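Putative hydroxymethylglutaryl-CoA synthase (Streptococcus mutans, PDB 3SQZ) probably catalyses the condensation of acetyl-CoA with acetoacetyl-CoA to hydroxymethylglutaryl-CoA, using a thiolase fold that here holds coenzyme A. Local coordinates at residues 45-50 with 75-80; 79-84 with 385-390; 105-110 with 135-140; 210-215 with 243-248; 335-340 with 349-354. One frame throughout, in Å; residues are numbered along the deposited sequence.

Contact 1: 45-50 with 75-80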
# COMPACT_ATOMS: atom_id res chain seq x y z
N THR A 45 8.94 2.46 -0.28
CA THR A 45 9.74 2.54 -1.50
C THR A 45 8.79 2.59 -2.70
O THR A 45 7.83 1.82 -2.73
CB THR A 45 10.70 1.31 -1.64
OG1 THR A 45 11.66 1.32 -0.58
CG2 THR A 45 11.43 1.30 -2.99
N SER A 46 9.07 3.43 -3.67
CA SER A 46 8.38 3.36 -4.95
C SER A 46 9.40 3.14 -6.05
O SER A 46 10.59 2.96 -5.77
CB SER A 46 7.51 4.60 -5.18
OG SER A 46 6.65 4.42 -6.28
N SER A 47 8.94 3.10 -7.29
CA SER A 47 9.84 2.95 -8.42
C SER A 47 10.52 4.28 -8.74
O SER A 47 10.24 5.32 -8.12
CB SER A 47 9.06 2.42 -9.62
OG SER A 47 7.94 3.24 -9.86
N GLN A 48 11.42 4.26 -9.72
CA GLN A 48 12.28 5.40 -10.00
C GLN A 48 11.79 6.27 -11.16
O GLN A 48 12.47 7.21 -11.56
CB GLN A 48 13.70 4.92 -10.29
CG GLN A 48 14.29 4.04 -9.20
CD GLN A 48 14.35 4.70 -7.84
OE1 GLN A 48 13.97 4.10 -6.82
NE2 GLN A 48 14.85 5.92 -7.80
N TYR A 49 10.60 5.96 -11.69
CA TYR A 49 10.04 6.66 -12.84
C TYR A 49 8.64 7.16 -12.51
O TYR A 49 7.94 6.58 -11.67
CB TYR A 49 9.94 5.72 -14.05
CG TYR A 49 11.25 5.15 -14.51
CD1 TYR A 49 12.06 5.83 -15.42
CD2 TYR A 49 11.67 3.91 -14.05
CE1 TYR A 49 13.25 5.29 -15.86
CE2 TYR A 49 12.86 3.36 -14.48
CZ TYR A 49 13.65 4.05 -15.39
OH TYR A 49 14.83 3.48 -15.81
N VAL A 50 8.22 8.21 -13.21
CA VAL A 50 6.90 8.79 -13.00
C VAL A 50 6.25 9.13 -14.33
O VAL A 50 6.92 9.57 -15.27
CB VAL A 50 6.99 10.04 -12.08
CG1 VAL A 50 7.91 11.12 -12.67
CG2 VAL A 50 5.61 10.60 -11.77
N ALA A 75 0.18 12.43 -10.68
CA ALA A 75 1.23 11.63 -11.28
C ALA A 75 1.17 10.22 -10.73
O ALA A 75 0.60 9.99 -9.66
CB ALA A 75 2.60 12.25 -11.00
N LEU A 76 1.77 9.28 -11.44
CA LEU A 76 1.75 7.85 -11.10
C LEU A 76 3.17 7.30 -11.15
O LEU A 76 3.88 7.58 -12.11
CB LEU A 76 0.96 7.07 -12.16
CG LEU A 76 -0.40 7.60 -12.61
CD1 LEU A 76 -0.96 6.71 -13.72
CD2 LEU A 76 -1.37 7.67 -11.44
N SER A 77 3.56 6.45 -10.20
CA SER A 77 4.82 5.74 -10.31
C SER A 77 4.75 4.64 -11.35
O SER A 77 3.77 3.89 -11.40
CB SER A 77 5.22 5.13 -8.97
OG SER A 77 5.52 6.14 -8.03
N ILE A 78 5.81 4.52 -12.14
CA ILE A 78 5.92 3.50 -13.17
C ILE A 78 7.13 2.64 -12.86
O ILE A 78 8.22 3.16 -12.59
CB ILE A 78 6.06 4.14 -14.58
CG1 ILE A 78 4.78 4.90 -14.95
CG2 ILE A 78 6.41 3.09 -15.63
CD1 ILE A 78 3.52 4.06 -14.94
N ALA A 79 6.94 1.32 -12.89
CA ALA A 79 8.00 0.37 -12.59
C ALA A 79 8.48 -0.33 -13.85
O ALA A 79 7.66 -0.80 -14.64
CB ALA A 79 7.52 -0.67 -11.59
N PRO A 80 9.80 -0.41 -14.05
CA PRO A 80 10.36 -1.22 -15.14
C PRO A 80 10.30 -2.69 -14.75
O PRO A 80 10.04 -3.03 -13.60
CB PRO A 80 11.81 -0.75 -15.19
CG PRO A 80 12.13 -0.48 -13.75
CD PRO A 80 10.86 0.11 -13.16
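Tyr49 and Val50 run antiparallel to Ser77 and Ile78: Val50 and Ser77 form a non-hydrogen-bonded pair, and Ile78 N reaches Tyr49 O at 3.0 Å in an almost straight bond (174° at the hydrogen). This short ladder belongs to a small sheet, separate from the large central one, in which strand 374-375 lies on the other side of 49-52. Three serines tie the loop ahead of Tyr49 to strand 75-78. Ser46 OG, anti to its own backbone N (chi1 -169°), accepts the hydroxyl proton of Ser77 OG at 2.7 Å and is also hydrogen-bonded to the carbonyl of Ala189; Ser77 OG is in turn held by Arg373. Ser47 OG binds Ile78 O, likewise at 2.7 Å, approaching from above the carbonyl plane. That same oxygen lies at the edge of the Tyr49 ring. The Tyr49 and Pro80 side chains cross at about a right angle, CE2 of the tyrosine 4.0 Å from CG of the proline. Tyr49 OH is fixed by the backbone of Gln403. On the face shared with Ser77, Val50 CG2 presses on Ala75 CB at 3.5 Å. Each serine hydroxyl is thus satisfied in a buried setting, and the polar chain from the Arg373 guanidinium through Ser77 and Ser46 to Ala189 would have its protons ordered in one direction, joining the small sheet to strand 188-198 of the large one.

Contact 2: 79-84 with 385-390; sequences APITDD and FFEEAQ
Ile81 occupies the second position of a type I beta turn, Pro80 to Asp83, in the loop between strand 75-78 and helix 85-94, and it is this side chain that meets the chain leaving helix 378-385. Its CG1 branch stands anti to the backbone N (chi1 -167°) and runs out extended, laying CD1 against the Glu388-Ala389 peptide, 3.4 Å from Ala389 N. The CG2 branch faces the carboxylate of Glu387 instead, 3.8 Å from OE2. Glu387 is itself fully stretched and crosses Ile81 at about a right angle, so its aliphatic stem supplies further cover while its acid group reaches a water that also accepts from Ile81 N; this water lies 2.8 Å from Glu387 OE1. The turn is closed by Asp83 N bonding to Pro80 O at 3.0 Å, and it delivers Asp84 to the N-cap of helix 85-94, where the Asp84 carboxylate caps a backbone N and also forms a salt bridge with Arg417. Deeper in, Phe385 points the edge of its ring at a carbonyl: CD1 comes to 3.3 Å from Ala79 O, which lies near the ring plane and takes a second contact from a water at 2.8 Å. Lys176 makes a cation-pi contact with the same ring and hydrogen-bonds to Phe385 O. Ile174 of strand 166-175 touches both Ala79 and Phe385.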
# COMPACT_ATOMS: atom_id res chain seq x y z
N ALA A 79 6.94 1.32 -12.89
CA ALA A 79 8.00 0.37 -12.59
C ALA A 79 8.48 -0.33 -13.85
O ALA A 79 7.66 -0.80 -14.64
CB ALA A 79 7.52 -0.67 -11.59
N PRO A 80 9.80 -0.41 -14.05
CA PRO A 80 10.36 -1.22 -15.14
C PRO A 80 10.30 -2.69 -14.75
O PRO A 80 10.04 -3.03 -13.60
CB PRO A 80 11.81 -0.75 -15.19
CG PRO A 80 12.13 -0.48 -13.75
CD PRO A 80 10.86 0.11 -13.16
N ILE A 81 10.58 -3.56 -15.72
CA ILE A 81 10.49 -4.99 -15.51
C ILE A 81 11.42 -5.49 -14.40
O ILE A 81 11.18 -6.52 -13.79
CB ILE A 81 10.76 -5.74 -16.84
CG1 ILE A 81 10.35 -7.21 -16.72
CG2 ILE A 81 12.22 -5.59 -17.29
CD1 ILE A 81 10.23 -7.91 -18.06
N THR A 82 12.49 -4.74 -14.12
CA THR A 82 13.49 -5.16 -13.15
C THR A 82 13.18 -4.70 -11.72
O THR A 82 13.94 -4.99 -10.80
CB THR A 82 14.87 -4.68 -13.56
OG1 THR A 82 14.82 -3.26 -13.71
CG2 THR A 82 15.30 -5.30 -14.89
N ASP A 83 12.06 -3.99 -11.53
CA ASP A 83 11.65 -3.54 -10.20
C ASP A 83 10.24 -4.09 -9.98
O ASP A 83 9.27 -3.56 -10.53
CB ASP A 83 11.65 -2.01 -10.15
CG ASP A 83 12.01 -1.43 -8.77
OD1 ASP A 83 12.09 -2.17 -7.77
OD2 ASP A 83 12.20 -0.19 -8.70
N ASP A 84 10.13 -5.17 -9.21
CA ASP A 84 8.88 -5.90 -9.07
C ASP A 84 8.42 -5.94 -7.62
O ASP A 84 8.93 -5.21 -6.76
CB ASP A 84 9.00 -7.31 -9.65
CG ASP A 84 9.92 -8.21 -8.85
OD1 ASP A 84 10.46 -7.79 -7.82
OD2 ASP A 84 10.07 -9.38 -9.28
N PHE A 385 6.55 -0.02 -18.94
CA PHE A 385 5.63 -0.57 -17.95
C PHE A 385 5.08 -1.92 -18.38
O PHE A 385 4.82 -2.78 -17.54
CB PHE A 385 4.49 0.40 -17.68
CG PHE A 385 3.77 0.20 -16.36
CD1 PHE A 385 4.47 -0.03 -15.18
CD2 PHE A 385 2.38 0.30 -16.30
CE1 PHE A 385 3.79 -0.16 -13.97
CE2 PHE A 385 1.72 0.17 -15.10
CZ PHE A 385 2.42 -0.06 -13.94
N PHE A 386 4.91 -2.11 -19.69
CA PHE A 386 4.26 -3.31 -20.20
C PHE A 386 5.23 -4.33 -20.78
O PHE A 386 4.82 -5.35 -21.33
CB PHE A 386 3.14 -2.95 -21.18
CG PHE A 386 2.06 -2.12 -20.54
CD1 PHE A 386 2.03 -0.75 -20.72
CD2 PHE A 386 1.13 -2.71 -19.71
CE1 PHE A 386 1.06 0.02 -20.11
CE2 PHE A 386 0.15 -1.94 -19.09
CZ PHE A 386 0.12 -0.57 -19.29
N GLU A 387 6.52 -4.07 -20.61
CA GLU A 387 7.52 -5.05 -21.01
C GLU A 387 7.28 -6.38 -20.29
O GLU A 387 6.93 -6.39 -19.11
CB GLU A 387 8.92 -4.53 -20.70
CG GLU A 387 10.01 -5.46 -21.19
CD GLU A 387 11.42 -4.97 -20.91
OE1 GLU A 387 11.59 -3.78 -20.57
OE2 GLU A 387 12.35 -5.78 -21.04
N GLU A 388 7.44 -7.48 -21.01
CA GLU A 388 7.37 -8.81 -20.41
C GLU A 388 8.67 -9.56 -20.71
O GLU A 388 9.35 -9.26 -21.69
CB GLU A 388 6.14 -9.58 -20.91
CG GLU A 388 4.82 -8.92 -20.51
CD GLU A 388 3.59 -9.75 -20.84
OE1 GLU A 388 2.70 -9.22 -21.54
OE2 GLU A 388 3.50 -10.90 -20.37
N ALA A 389 9.01 -10.51 -19.85
CA ALA A 389 10.24 -11.27 -20.02
C ALA A 389 10.19 -12.10 -21.30
O ALA A 389 9.18 -12.72 -21.61
CB ALA A 389 10.50 -12.16 -18.82
N GLN A 390 11.30 -12.11 -22.03
CA GLN A 390 11.41 -12.92 -23.23
C GLN A 390 12.28 -14.14 -22.94
O GLN A 390 13.51 -14.06 -22.92
CB GLN A 390 12.00 -12.09 -24.37
CG GLN A 390 11.24 -10.79 -24.64
CD GLN A 390 9.77 -11.02 -24.93
OE1 GLN A 390 8.90 -10.42 -24.30
NE2 GLN A 390 9.48 -11.89 -25.90
O HOH W 1 6.47 -3.36 -14.53
O HOH W 2 10.65 -2.46 -18.32

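Contact 3: 105-110 with 135-140; sequences IDMVIL and FARSFE
Arg137 starts with CG wedged between its backbone N and carbonyl carbon (chi1 70°) and bends again at chi3, while Met107 sets off anti to its backbone N before turning at its own chi3; together these torsions bring the guanidinium to the thioether. The two strands, 105-111 and 137-141, are the parallel partners of a beta-alpha-beta unit whose connection includes helix 122-129. Their axes run within 9° of each other, and four backbone bonds, from Arg137 N to Asp106 O at the start to Leu110 N to Phe139 O at the end, hold the register. Arg137 NH1 lies 3.6 Å from Met107 SD in a weak hydrogen bond, the sulfur sitting at the guanidinium edge near its plane. The same sulfur makes a Met-aromatic contact with the rim of the Phe139 ring, 3.8 Å from CE2 and 80° off the ring normal. Tyr154 of helix 147-161 covers both Met107 and Arg137 on this face; on the other, Ala123 and His127 of helix 122-129 pack against Val108, Leu110 and Ser138. Glu140, beside Leu110, turns its carboxylate to Gly122 N at the beginning of that helix. Within this chain, strand 137-141 is the outermost on this side of the large sheet. Phe139 and Ile109 project side by side in the same direction, with CZ of the ring 3.7 Å from Ile109 CG1.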
# COMPACT_ATOMS: atom_id res chain seq x y z
N ILE A 105 13.18 -10.59 14.21
CA ILE A 105 12.04 -10.87 13.35
C ILE A 105 11.92 -12.38 13.14
O ILE A 105 12.89 -13.01 12.70
CB ILE A 105 12.17 -10.16 11.98
CG1 ILE A 105 11.97 -8.65 12.13
CG2 ILE A 105 11.18 -10.74 10.97
CD1 ILE A 105 12.51 -7.85 10.96
N ASP A 106 10.76 -12.95 13.44
CA ASP A 106 10.57 -14.38 13.20
C ASP A 106 9.34 -14.68 12.34
O ASP A 106 8.93 -15.83 12.23
CB ASP A 106 10.59 -15.21 14.49
CG ASP A 106 9.38 -14.97 15.36
OD1 ASP A 106 8.63 -14.02 15.10
OD2 ASP A 106 9.19 -15.76 16.31
N MET A 107 8.81 -13.65 11.69
CA MET A 107 7.75 -13.84 10.72
C MET A 107 7.83 -12.71 9.70
O MET A 107 7.95 -11.53 10.07
CB MET A 107 6.37 -13.90 11.39
CG MET A 107 5.24 -14.06 10.40
SD MET A 107 3.71 -14.78 11.05
CE MET A 107 3.20 -13.53 12.22
N VAL A 108 7.78 -13.08 8.42
CA VAL A 108 7.81 -12.13 7.31
C VAL A 108 6.59 -12.43 6.46
O VAL A 108 6.44 -13.56 5.96
CB VAL A 108 9.09 -12.30 6.47
CG1 VAL A 108 9.09 -11.32 5.30
CG2 VAL A 108 10.35 -12.13 7.33
N ILE A 109 5.70 -11.46 6.31
CA ILE A 109 4.47 -11.65 5.55
C ILE A 109 4.45 -10.66 4.39
O ILE A 109 4.56 -9.45 4.61
CB ILE A 109 3.20 -11.42 6.40
CG1 ILE A 109 3.26 -12.23 7.70
CG2 ILE A 109 1.96 -11.77 5.58
CD1 ILE A 109 2.08 -11.97 8.63
N LEU A 110 4.28 -11.17 3.18
CA LEU A 110 4.11 -10.33 2.00
C LEU A 110 2.65 -10.34 1.59
O LEU A 110 2.12 -11.39 1.20
CB LEU A 110 4.97 -10.85 0.85
CG LEU A 110 4.73 -10.16 -0.50
CD1 LEU A 110 5.03 -8.67 -0.46
CD2 LEU A 110 5.53 -10.85 -1.60
N PHE A 135 15.38 -18.63 11.55
CA PHE A 135 14.26 -19.30 12.21
C PHE A 135 13.01 -18.44 12.23
O PHE A 135 12.54 -17.99 13.29
CB PHE A 135 14.67 -19.83 13.58
CG PHE A 135 15.62 -20.99 13.50
CD1 PHE A 135 16.97 -20.86 13.79
CD2 PHE A 135 15.16 -22.23 13.08
CE1 PHE A 135 17.82 -21.94 13.69
CE2 PHE A 135 16.01 -23.32 12.98
CZ PHE A 135 17.35 -23.17 13.28
N ALA A 136 12.50 -18.19 11.03
CA ALA A 136 11.32 -17.36 10.80
C ALA A 136 10.39 -18.09 9.87
O ALA A 136 10.84 -18.89 9.04
CB ALA A 136 11.73 -16.04 10.14
N ARG A 137 9.09 -17.82 9.98
CA ARG A 137 8.17 -18.25 8.94
C ARG A 137 7.95 -17.11 7.95
O ARG A 137 7.87 -15.94 8.33
CB ARG A 137 6.84 -18.78 9.49
CG ARG A 137 5.92 -17.75 10.10
CD ARG A 137 4.53 -18.35 10.44
NE ARG A 137 4.54 -19.28 11.57
CZ ARG A 137 4.42 -18.92 12.84
NH1 ARG A 137 4.32 -17.64 13.18
NH2 ARG A 137 4.42 -19.86 13.79
N SER A 138 7.85 -17.47 6.67
CA SER A 138 7.70 -16.49 5.60
C SER A 138 6.60 -16.99 4.68
O SER A 138 6.60 -18.17 4.29
CB SER A 138 9.00 -16.37 4.82
OG SER A 138 10.08 -15.98 5.65
N PHE A 139 5.66 -16.12 4.33
CA PHE A 139 4.59 -16.51 3.42
C PHE A 139 3.91 -15.26 2.85
O PHE A 139 4.17 -14.13 3.29
CB PHE A 139 3.58 -17.45 4.11
CG PHE A 139 2.89 -16.82 5.26
CD1 PHE A 139 1.66 -16.19 5.08
CD2 PHE A 139 3.45 -16.84 6.53
CE1 PHE A 139 1.03 -15.57 6.13
CE2 PHE A 139 2.82 -16.21 7.59
CZ PHE A 139 1.61 -15.58 7.39
N GLU A 140 3.02 -15.49 1.91
CA GLU A 140 2.27 -14.45 1.23
C GLU A 140 0.80 -14.53 1.65
O GLU A 140 0.28 -15.62 1.90
CB GLU A 140 2.38 -14.74 -0.26
CG GLU A 140 2.39 -13.60 -1.21
CD GLU A 140 2.71 -14.06 -2.63
OE1 GLU A 140 3.89 -14.22 -3.00
OE2 GLU A 140 1.75 -14.23 -3.38

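Contact 4: 210-215 with 243-248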
# COMPACT_ATOMS: atom_id res chain seq x y z
N LEU A 210 -13.50 -5.28 12.91
CA LEU A 210 -14.65 -5.89 12.29
C LEU A 210 -14.42 -5.98 10.79
O LEU A 210 -14.13 -4.97 10.14
CB LEU A 210 -15.91 -5.06 12.55
CG LEU A 210 -17.19 -5.67 11.98
CD1 LEU A 210 -17.56 -6.97 12.70
CD2 LEU A 210 -18.33 -4.67 12.06
N ALA A 211 -14.56 -7.20 10.25
CA ALA A 211 -14.45 -7.44 8.83
C ALA A 211 -15.78 -7.89 8.25
O ALA A 211 -16.66 -8.35 8.98
CB ALA A 211 -13.38 -8.49 8.55
N GLN A 212 -15.88 -7.78 6.93
CA GLN A 212 -17.05 -8.23 6.20
C GLN A 212 -16.60 -8.83 4.88
O GLN A 212 -15.72 -8.26 4.22
CB GLN A 212 -18.01 -7.06 5.94
CG GLN A 212 -19.34 -7.51 5.35
CD GLN A 212 -20.30 -6.36 5.09
OE1 GLN A 212 -20.08 -5.20 5.49
NE2 GLN A 212 -21.38 -6.67 4.40
N THR A 213 -17.18 -9.96 4.49
CA THR A 213 -16.93 -10.59 3.20
C THR A 213 -18.21 -10.61 2.39
O THR A 213 -19.27 -10.93 2.93
CB THR A 213 -16.45 -12.04 3.38
OG1 THR A 213 -15.21 -12.07 4.09
CG2 THR A 213 -16.28 -12.75 2.04
N ARG A 214 -18.10 -10.30 1.10
CA ARG A 214 -19.23 -10.34 0.18
C ARG A 214 -18.73 -10.78 -1.20
O ARG A 214 -17.84 -10.14 -1.76
CB ARG A 214 -19.85 -8.93 0.07
CG ARG A 214 -21.13 -8.82 -0.73
CD ARG A 214 -21.55 -7.36 -0.83
NE ARG A 214 -21.82 -6.78 0.48
CZ ARG A 214 -22.13 -5.51 0.69
NH1 ARG A 214 -22.20 -4.66 -0.33
NH2 ARG A 214 -22.36 -5.08 1.92
N ASP A 215 -19.31 -11.83 -1.75
CA ASP A 215 -18.85 -12.44 -3.00
C ASP A 215 -19.37 -11.66 -4.20
O ASP A 215 -20.53 -11.78 -4.57
CB ASP A 215 -19.31 -13.90 -3.00
CG ASP A 215 -18.96 -14.65 -4.27
OD1 ASP A 215 -18.18 -14.16 -5.11
OD2 ASP A 215 -19.48 -15.77 -4.42
N LEU A 243 -18.17 0.01 3.16
CA LEU A 243 -17.75 1.00 4.15
C LEU A 243 -18.91 1.36 5.08
O LEU A 243 -18.79 1.30 6.30
CB LEU A 243 -17.22 2.25 3.45
CG LEU A 243 -16.92 3.46 4.33
CD1 LEU A 243 -15.83 3.19 5.36
CD2 LEU A 243 -16.55 4.64 3.46
N LYS A 244 -20.04 1.73 4.49
CA LYS A 244 -21.20 2.14 5.27
C LYS A 244 -21.66 1.06 6.25
O LYS A 244 -21.87 1.33 7.43
CB LYS A 244 -22.37 2.52 4.35
CG LYS A 244 -23.67 2.82 5.08
CD LYS A 244 -24.80 3.11 4.10
CE LYS A 244 -26.10 3.41 4.83
NZ LYS A 244 -27.17 3.88 3.90
N THR A 245 -21.81 -0.16 5.74
CA THR A 245 -22.36 -1.24 6.55
C THR A 245 -21.37 -1.74 7.60
O THR A 245 -21.76 -2.08 8.72
CB THR A 245 -22.87 -2.42 5.68
OG1 THR A 245 -21.82 -2.91 4.84
CG2 THR A 245 -24.05 -1.98 4.82
N THR A 246 -20.09 -1.78 7.25
CA THR A 246 -19.09 -2.23 8.22
C THR A 246 -18.93 -1.19 9.33
O THR A 246 -18.84 -1.53 10.51
CB THR A 246 -17.74 -2.56 7.56
OG1 THR A 246 -17.96 -3.47 6.47
CG2 THR A 246 -16.80 -3.21 8.56
N TRP A 247 -18.91 0.09 8.96
CA TRP A 247 -18.77 1.15 9.95
C TRP A 247 -19.99 1.22 10.87
O TRP A 247 -19.85 1.43 12.08
CB TRP A 247 -18.51 2.48 9.25
CG TRP A 247 -18.49 3.70 10.14
CD1 TRP A 247 -19.26 4.82 9.98
CD2 TRP A 247 -17.67 3.95 11.30
NE1 TRP A 247 -18.97 5.74 10.95
CE2 TRP A 247 -18.01 5.23 11.78
CE3 TRP A 247 -16.68 3.21 11.98
CZ2 TRP A 247 -17.40 5.80 12.90
CZ3 TRP A 247 -16.08 3.78 13.10
CH2 TRP A 247 -16.45 5.06 13.55
N ALA A 248 -21.19 1.04 10.32
CA ALA A 248 -22.39 1.04 11.15
C ALA A 248 -22.30 -0.07 12.20
O ALA A 248 -22.57 0.15 13.38
CB ALA A 248 -23.64 0.87 10.30
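Thr246 is the buried point where helix 232-254 rests on strand 203-213, the axes of segments 210-213 and 243-248 passing 8.7 Å apart at 142°. It meets two strand residues that project to the same side. Leu210 slants past it, with CD2 3.5 Å from Thr246 O and 4.1 Å from Thr246 CG2, and that methyl in turn reaches to 3.6 Å from Leu210 O. Gln212 meets it farther along the strand, its CB 3.6 Å from Thr246 OG1; the chain is anti to the backbone N (chi1 -172°) and extended, which carries its amide up to the hydroxyls of both Thr245 and Thr246. Toward Thr245 and Arg214 the fit slackens and the surface opens to solvent. Here Arg214 NH2 stays 3.7 Å from Thr245 OG1, at the guanidinium edge; the main partners of the arginine lie earlier on the helix, Asp241 in a salt bridge and Gln238, a further turn back, in a hydrogen bond. Both threonine hydroxyls bond to main-chain carbonyls of their own helix, Thr245 to Asp241 and Thr246 to Met242. Those bonds use the hydroxyl protons, so toward the strand the two threonines would offer mainly lone pairs.

Contact 5: 335-340 with 349-354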
# COMPACT_ATOMS: atom_id res chain seq x y z
N LYS A 335 -6.50 8.90 18.44
CA LYS A 335 -6.87 7.64 17.83
C LYS A 335 -7.19 7.83 16.36
O LYS A 335 -7.74 8.85 15.95
CB LYS A 335 -8.09 7.04 18.53
CG LYS A 335 -7.82 6.66 19.97
CD LYS A 335 -9.02 5.95 20.58
CE LYS A 335 -9.86 6.89 21.42
NZ LYS A 335 -9.12 7.33 22.64
N ILE A 336 -6.83 6.82 15.58
CA ILE A 336 -7.05 6.84 14.14
C ILE A 336 -7.88 5.62 13.78
O ILE A 336 -7.62 4.52 14.27
CB ILE A 336 -5.70 6.78 13.38
CG1 ILE A 336 -4.85 8.00 13.74
CG2 ILE A 336 -5.92 6.70 11.87
CD1 ILE A 336 -3.46 7.97 13.17
N ALA A 337 -8.90 5.82 12.96
CA ALA A 337 -9.69 4.71 12.42
C ALA A 337 -9.26 4.47 10.99
O ALA A 337 -9.03 5.42 10.24
CB ALA A 337 -11.17 5.03 12.49
N LEU A 338 -9.17 3.20 10.62
CA LEU A 338 -8.73 2.81 9.29
C LEU A 338 -9.75 1.89 8.63
O LEU A 338 -10.24 0.93 9.26
CB LEU A 338 -7.36 2.11 9.37
CG LEU A 338 -6.22 2.97 9.92
CD1 LEU A 338 -6.02 2.74 11.42
CD2 LEU A 338 -4.94 2.71 9.16
N PHE A 339 -10.07 2.18 7.37
CA PHE A 339 -10.99 1.39 6.57
C PHE A 339 -10.25 0.72 5.44
O PHE A 339 -9.80 1.39 4.50
CB PHE A 339 -12.11 2.23 5.95
CG PHE A 339 -12.89 1.48 4.88
CD1 PHE A 339 -13.72 0.42 5.24
CD2 PHE A 339 -12.78 1.81 3.54
CE1 PHE A 339 -14.44 -0.28 4.28
CE2 PHE A 339 -13.50 1.11 2.59
CZ PHE A 339 -14.34 0.07 2.95
N SER A 340 -10.12 -0.59 5.53
CA SER A 340 -9.47 -1.38 4.50
C SER A 340 -10.50 -2.03 3.60
O SER A 340 -11.54 -2.48 4.07
CB SER A 340 -8.59 -2.45 5.17
OG SER A 340 -7.91 -3.25 4.21
N ILE A 349 -12.55 -2.69 9.38
CA ILE A 349 -12.25 -1.49 10.14
C ILE A 349 -11.44 -1.86 11.37
O ILE A 349 -11.77 -2.82 12.07
CB ILE A 349 -13.54 -0.77 10.54
CG1 ILE A 349 -14.24 -0.33 9.26
CG2 ILE A 349 -13.23 0.41 11.48
CD1 ILE A 349 -15.58 0.23 9.46
N PHE A 350 -10.37 -1.11 11.60
CA PHE A 350 -9.54 -1.30 12.77
C PHE A 350 -9.00 0.06 13.19
O PHE A 350 -9.17 1.05 12.47
CB PHE A 350 -8.41 -2.31 12.51
CG PHE A 350 -7.43 -1.90 11.44
CD1 PHE A 350 -6.19 -1.39 11.79
CD2 PHE A 350 -7.74 -2.06 10.10
CE1 PHE A 350 -5.28 -1.03 10.80
CE2 PHE A 350 -6.83 -1.70 9.12
CZ PHE A 350 -5.60 -1.19 9.47
N THR A 351 -8.38 0.12 14.36
CA THR A 351 -7.99 1.39 14.94
C THR A 351 -6.64 1.30 15.61
O THR A 351 -6.14 0.21 15.91
CB THR A 351 -8.98 1.88 15.99
OG1 THR A 351 -8.92 1.00 17.12
CG2 THR A 351 -10.40 1.93 15.44
N GLY A 352 -6.06 2.46 15.88
CA GLY A 352 -4.81 2.54 16.60
C GLY A 352 -4.67 3.87 17.32
O GLY A 352 -5.40 4.82 17.04
N THR A 353 -3.72 3.93 18.23
CA THR A 353 -3.46 5.14 19.01
C THR A 353 -2.02 5.58 18.81
O THR A 353 -1.09 4.77 18.89
CB THR A 353 -3.71 4.91 20.51
OG1 THR A 353 -5.10 4.64 20.71
CG2 THR A 353 -3.33 6.14 21.33
N LEU A 354 -1.83 6.87 18.53
CA LEU A 354 -0.48 7.40 18.33
C LEU A 354 0.34 7.44 19.60
O LEU A 354 -0.17 7.78 20.68
CB LEU A 354 -0.55 8.80 17.73
CG LEU A 354 -0.93 8.83 16.25
CD1 LEU A 354 -1.21 10.26 15.81
CD2 LEU A 354 0.17 8.21 15.39
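Leu338 lies over one face of the Phe350 ring in a CH-pi contact, its CB 3.9 Å from the ring centroid and only 17° off the normal. Phe350 can fold back across the partner strand because its CG sits between the backbone N and the carbonyl carbon (chi1 63°); the two side chains then cross obliquely, with Leu338 CD1 also 3.9 Å from Phe350 CE1. Ser340 CB lies at the edge of the same ring. Farther along this face Gly352, paired with Ile336, has no side chain, and Ile336 touches Leu354, CD1 to CG 4.1 Å. The opposite face is built differently: Ile349 CG1 meets the edge of the Phe339 ring at CD1, 4.1 Å away, and at the exposed end Lys335 runs alongside Thr353, CG to OG1 3.5 Å. Between the faces, paired backbone bonds link Ile336 with Gly352 and Leu338 with Phe350, the shortest being Leu338 N to Phe350 O at 2.8 Å. The two strands form a beta hairpin of the thiolase-fold sheet. Phe339 approaches to about 5 Å from the side chain of His267, a predicted active-site residue, and stacks edge-to-face on Tyr239. Strand 263-266 flanks 335-342 and strand 203-213 flanks 346-354, while helix 232-254 covers the face of Phe339, Ile349 and Thr351; on the other face Ser340 OG bonds to Thr149 of helix 147-161.

Contacts 3, 4 and 5 all reach the large mixed sheet: contact 3 lies at its 137-141 edge within the chain, contact 5 near the other edge, their centres about 24 Å apart. Contact 4 adjoins contact 5, with Leu210 O 2.9 Å from Ile349 N in a probable hydrogen bond and Ile349 CD1 pressed against the backbone of Trp247. Contacts 1 and 2, centres about 12 Å apart, share Ala79 and Pro80 and lie on the other side of the chain's centre from contacts 4 and 5. Along the chain contacts 1, 3, 4 and 5 follow in series, whereas contact 2 spans some 300 residues, bringing parts of the N-terminal and C-terminal family regions together.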